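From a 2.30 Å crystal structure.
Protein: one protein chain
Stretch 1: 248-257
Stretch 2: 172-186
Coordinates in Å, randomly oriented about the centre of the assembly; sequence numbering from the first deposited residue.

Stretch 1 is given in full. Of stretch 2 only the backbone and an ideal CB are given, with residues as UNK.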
# COMPACT_ATOMS: atom_id res chain seq x y z
N ASN A 248 7.43 10.74 -7.50
CA ASN A 248 6.62 11.96 -7.61
C ASN A 248 5.25 11.61 -8.19
O ASN A 248 5.15 11.13 -9.32
CB ASN A 248 7.33 12.97 -8.53
CG ASN A 248 6.66 14.33 -8.54
OD1 ASN A 248 6.46 14.93 -7.49
ND2 ASN A 248 6.31 14.83 -9.72
N MSE A 249 4.19 11.85 -7.43
CA MSE A 249 2.85 11.53 -7.92
C MSE A 249 2.48 12.41 -9.12
O MSE A 249 2.34 13.62 -8.98
CB MSE A 249 1.82 11.72 -6.80
CG MSE A 249 0.48 11.06 -7.07
SE MSE A 249 -0.74 11.40 -5.61
CE MSE A 249 -0.05 10.08 -4.37
N PRO A 250 2.33 11.81 -10.31
CA PRO A 250 1.98 12.59 -11.51
C PRO A 250 0.53 13.04 -11.51
O PRO A 250 -0.27 12.58 -10.68
CB PRO A 250 2.30 11.63 -12.65
CG PRO A 250 1.93 10.29 -12.06
CD PRO A 250 2.53 10.39 -10.65
N GLU A 251 0.17 13.92 -12.44
CA GLU A 251 -1.20 14.42 -12.52
C GLU A 251 -2.24 13.32 -12.70
O GLU A 251 -3.32 13.40 -12.13
CB GLU A 251 -1.33 15.46 -13.65
CG GLU A 251 -0.52 16.74 -13.42
CD GLU A 251 0.94 16.61 -13.81
OE1 GLU A 251 1.52 15.51 -13.64
OE2 GLU A 251 1.52 17.62 -14.29
N SER A 252 -1.91 12.29 -13.48
CA SER A 252 -2.84 11.19 -13.74
C SER A 252 -3.25 10.46 -12.47
O SER A 252 -4.41 10.08 -12.32
CB SER A 252 -2.23 10.19 -14.74
OG SER A 252 -1.07 9.54 -14.23
N VAL A 253 -2.30 10.28 -11.55
CA VAL A 253 -2.58 9.62 -10.28
C VAL A 253 -3.45 10.51 -9.39
O VAL A 253 -4.27 10.02 -8.62
CB VAL A 253 -1.27 9.25 -9.52
CG1 VAL A 253 -1.60 8.67 -8.15
CG2 VAL A 253 -0.47 8.26 -10.33
N ASP A 254 -3.25 11.83 -9.48
CA ASP A 254 -4.08 12.74 -8.68
C ASP A 254 -5.51 12.59 -9.19
O ASP A 254 -6.46 12.60 -8.41
CB ASP A 254 -3.69 14.21 -8.86
CG ASP A 254 -2.32 14.54 -8.29
OD1 ASP A 254 -1.95 13.99 -7.23
OD2 ASP A 254 -1.63 15.39 -8.91
N ALA A 255 -5.66 12.47 -10.51
CA ALA A 255 -6.98 12.34 -11.12
C ALA A 255 -7.63 11.03 -10.73
O ALA A 255 -8.84 10.97 -10.49
CB ALA A 255 -6.86 12.43 -12.64
N ALA A 256 -6.82 9.97 -10.66
CA ALA A 256 -7.31 8.65 -10.30
C ALA A 256 -7.87 8.63 -8.88
O ALA A 256 -8.91 8.04 -8.63
CB ALA A 256 -6.20 7.63 -10.44
N LEU A 257 -7.19 9.28 -7.94
CA LEU A 257 -7.70 9.32 -6.57
C LEU A 257 -9.02 10.04 -6.58
O LEU A 257 -10.01 9.57 -6.01
CB LEU A 257 -6.76 10.08 -5.65
CG LEU A 257 -5.65 9.31 -4.94
CD1 LEU A 257 -4.96 10.32 -4.03
CD2 LEU A 257 -6.19 8.14 -4.12
N UNK A 172 -10.80 -4.80 -13.19
CA UNK A 172 -12.05 -4.16 -12.82
C UNK A 172 -11.91 -2.65 -12.81
O UNK A 172 -12.82 -1.93 -13.25
CB UNK A 172 -12.52 -4.66 -11.45
N UNK A 173 -10.79 -2.16 -12.29
CA UNK A 173 -10.55 -0.72 -12.21
C UNK A 173 -10.33 -0.12 -13.59
O UNK A 173 -10.77 0.99 -13.87
CB UNK A 173 -9.34 -0.43 -11.32
N UNK A 174 -9.64 -0.87 -14.44
CA UNK A 174 -9.35 -0.42 -15.78
C UNK A 174 -10.67 -0.22 -16.54
O UNK A 174 -10.76 0.64 -17.42
CB UNK A 174 -8.44 -1.42 -16.50
N UNK A 175 -11.69 -0.99 -16.20
CA UNK A 175 -12.99 -0.86 -16.84
C UNK A 175 -13.73 0.38 -16.34
O UNK A 175 -14.67 0.86 -16.98
CB UNK A 175 -13.83 -2.11 -16.59
N UNK A 176 -13.30 0.91 -15.19
CA UNK A 176 -13.95 2.09 -14.62
C UNK A 176 -13.31 3.40 -15.07
O UNK A 176 -14.00 4.37 -15.35
CB UNK A 176 -13.92 2.01 -13.09
N UNK A 177 -11.98 3.43 -15.11
CA UNK A 177 -11.27 4.63 -15.53
C UNK A 177 -9.92 4.24 -16.10
O UNK A 177 -9.33 3.24 -15.69
CB UNK A 177 -11.10 5.61 -14.37
N UNK A 178 -9.43 5.04 -17.05
CA UNK A 178 -8.16 4.77 -17.71
C UNK A 178 -7.00 5.57 -17.12
O UNK A 178 -6.46 6.47 -17.76
CB UNK A 178 -8.28 5.07 -19.20
N UNK A 179 -6.63 5.21 -15.90
CA UNK A 179 -5.56 5.88 -15.18
C UNK A 179 -4.92 4.87 -14.22
O UNK A 179 -5.53 3.85 -13.89
CB UNK A 179 -6.08 7.11 -14.43
N UNK A 180 -3.69 5.14 -13.76
CA UNK A 180 -3.01 4.23 -12.83
C UNK A 180 -3.90 3.98 -11.60
O UNK A 180 -4.86 4.72 -11.36
CB UNK A 180 -1.66 4.80 -12.41
N UNK A 181 -3.59 2.95 -10.81
CA UNK A 181 -4.38 2.61 -9.63
C UNK A 181 -3.70 2.97 -8.29
O UNK A 181 -2.76 2.28 -7.88
CB UNK A 181 -4.69 1.11 -9.65
N UNK A 182 -4.17 4.03 -7.60
CA UNK A 182 -3.61 4.47 -6.31
C UNK A 182 -3.90 3.45 -5.22
O UNK A 182 -5.06 3.17 -4.93
CB UNK A 182 -4.18 5.83 -5.91
N UNK A 183 -2.86 2.90 -4.59
CA UNK A 183 -3.07 1.90 -3.54
C UNK A 183 -2.63 2.36 -2.15
O UNK A 183 -3.46 2.49 -1.25
CB UNK A 183 -2.32 0.62 -3.90
N UNK A 184 -1.34 2.59 -1.99
CA UNK A 184 -0.81 3.05 -0.72
C UNK A 184 -0.28 4.45 -0.90
O UNK A 184 0.20 4.80 -1.98
CB UNK A 184 0.28 2.11 -0.20
N UNK A 185 -0.36 5.27 0.14
CA UNK A 185 0.12 6.64 0.03
C UNK A 185 1.00 7.04 1.21
O UNK A 185 0.93 6.46 2.29
CB UNK A 185 -1.07 7.60 -0.08
N UNK A 186 1.83 8.05 1.00
CA UNK A 186 2.63 8.54 2.10
C UNK A 186 1.90 9.79 2.56
O UNK A 186 1.62 10.68 1.76
CB UNK A 186 4.08 8.81 1.70

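Position 172 lies in a helix, with nothing of stretch 1 within reach of its CB, so the contact sets no preference; the residue is W172. Position 173 is also helical and its CB points toward stretch 1, but across a gap that a short side chain could not span. A long or broad residue is called for, and it is W173. Its ring reaches the helix 251-257: CZ2 lies 3.8 Å from A256 CB, and A256 O sits at the ring edge, 3.5 Å from CH2. The indole also braces its own stretch, since W173 NE1 donates to the carbonyl O of the residue at 179 at 2.8 Å.

Positions 174, 175, 176, 177 and 178 are out of reach of stretch 1, and many residues would serve. They are S174, E175, Q176, V177 and K178; Q176 NE2 donates to W172 O (3.1 Å), and K178 NZ to S174 O (2.9 Å).

At 179 the extended backbone (-152/161) aims CB at the helix, with the ideal CB 4.0 Å from both S252 O and A256 CB. That carbonyl already accepts from A256 N, so the surface offered is mainly apolar, and a medium aliphatic side chain fits. L179 spreads over it, CD1 3.8 Å from A255 CB and CD2 3.8 Å from S252 CB.

Position 180 faces V253 CG2, 4.2 Å from the ideal CB. A compact apolar residue would suit, and phi of -55° also permits proline. P180 puts its CB 4.1 Å from V253 CG2 and its CD 3.7 Å from S252 OG. The small A256 lets the backbone come close: its CB is 3.3 Å from P180 O.

Position 181 points away; it is L181. At 182 CB turns back to the helix, 3.5 Å from L257 CD2 and 4.4 Å from V253 CG1. With so little room ahead, a compact apolar side chain is favoured; phi of -68° admits proline, while valine or alanine could also be considered. P182 lays its CG 3.6 Å from A256 CB and 4.2 Å from V253 CG1.

Position 183 points away again, and is L183. Position 184 meets nothing of stretch 1, and its angles (-114/148) do not require glycine, though it is G184.

Position 185 faces the selenomethionine M249, whose CE is 5.1 Å from the ideal CB, a gap suited to leucine, isoleucine or methionine. L185 brings CD2 to 3.4 Å from M249 CE and CD1 to 4.2 Å from L257 CD1. Position 186 points sideways, beyond contact, and is N186.

Stretch 2, residues 172-186: WWSEQVKLPLPLGLN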
# COMPACT_ATOMS: atom_id res chain seq x y z
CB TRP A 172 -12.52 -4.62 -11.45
CG TRP A 172 -13.80 -3.95 -11.07
CD1 TRP A 172 -15.05 -4.38 -11.36
CD2 TRP A 172 -13.94 -2.71 -10.37
NE1 TRP A 172 -15.97 -3.48 -10.89
CE2 TRP A 172 -15.32 -2.44 -10.28
CE3 TRP A 172 -13.03 -1.79 -9.82
CZ2 TRP A 172 -15.82 -1.29 -9.65
CZ3 TRP A 172 -13.53 -0.65 -9.19
CH2 TRP A 172 -14.91 -0.41 -9.11
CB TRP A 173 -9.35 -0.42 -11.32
CG TRP A 173 -8.74 0.93 -11.53
CD1 TRP A 173 -7.69 1.25 -12.36
CD2 TRP A 173 -9.07 2.14 -10.82
NE1 TRP A 173 -7.35 2.58 -12.20
CE2 TRP A 173 -8.18 3.14 -11.27
CE3 TRP A 173 -10.03 2.46 -9.85
CZ2 TRP A 173 -8.23 4.45 -10.77
CZ3 TRP A 173 -10.08 3.77 -9.36
CH2 TRP A 173 -9.18 4.74 -9.82
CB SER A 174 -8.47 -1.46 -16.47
OG SER A 174 -7.93 -0.94 -17.67
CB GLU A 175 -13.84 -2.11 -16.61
CG GLU A 175 -13.42 -3.32 -17.45
CD GLU A 175 -14.17 -4.59 -17.09
OE1 GLU A 175 -15.24 -4.51 -16.44
OE2 GLU A 175 -13.69 -5.69 -17.47
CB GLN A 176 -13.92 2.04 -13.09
CG GLN A 176 -14.42 0.75 -12.49
CD GLN A 176 -15.72 0.29 -13.12
OE1 GLN A 176 -16.66 1.08 -13.28
NE2 GLN A 176 -15.78 -0.98 -13.47
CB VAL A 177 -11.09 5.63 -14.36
CG1 VAL A 177 -10.28 4.99 -13.26
CG2 VAL A 177 -10.41 6.90 -14.85
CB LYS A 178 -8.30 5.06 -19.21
CG LYS A 178 -9.46 4.31 -19.87
CD LYS A 178 -9.31 2.79 -19.75
CE LYS A 178 -10.42 2.05 -20.49
NZ LYS A 178 -10.38 0.57 -20.31
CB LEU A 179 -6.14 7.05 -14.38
CG LEU A 179 -6.79 8.18 -15.18
CD1 LEU A 179 -7.65 9.07 -14.26
CD2 LEU A 179 -5.69 9.00 -15.86
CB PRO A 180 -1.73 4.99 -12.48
CG PRO A 180 -1.46 5.78 -13.72
CD PRO A 180 -2.83 6.29 -14.10
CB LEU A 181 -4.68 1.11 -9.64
CG LEU A 181 -5.92 0.54 -8.94
CD1 LEU A 181 -5.74 -0.96 -8.72
CD2 LEU A 181 -6.15 1.24 -7.63
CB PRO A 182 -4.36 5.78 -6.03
CG PRO A 182 -4.91 6.19 -7.36
CD PRO A 182 -5.28 4.89 -8.01
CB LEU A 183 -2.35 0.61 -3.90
CG LEU A 183 -2.84 -0.07 -5.17
CD1 LEU A 183 -1.85 -1.12 -5.59
CD2 LEU A 183 -4.23 -0.67 -4.94
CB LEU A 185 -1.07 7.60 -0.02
CG LEU A 185 -2.17 7.42 -1.06
CD1 LEU A 185 -3.35 8.30 -0.68
CD2 LEU A 185 -1.66 7.77 -2.45
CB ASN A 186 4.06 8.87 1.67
CG ASN A 186 5.09 8.16 2.53
OD1 ASN A 186 6.24 8.59 2.63
ND2 ASN A 186 4.67 7.07 3.15
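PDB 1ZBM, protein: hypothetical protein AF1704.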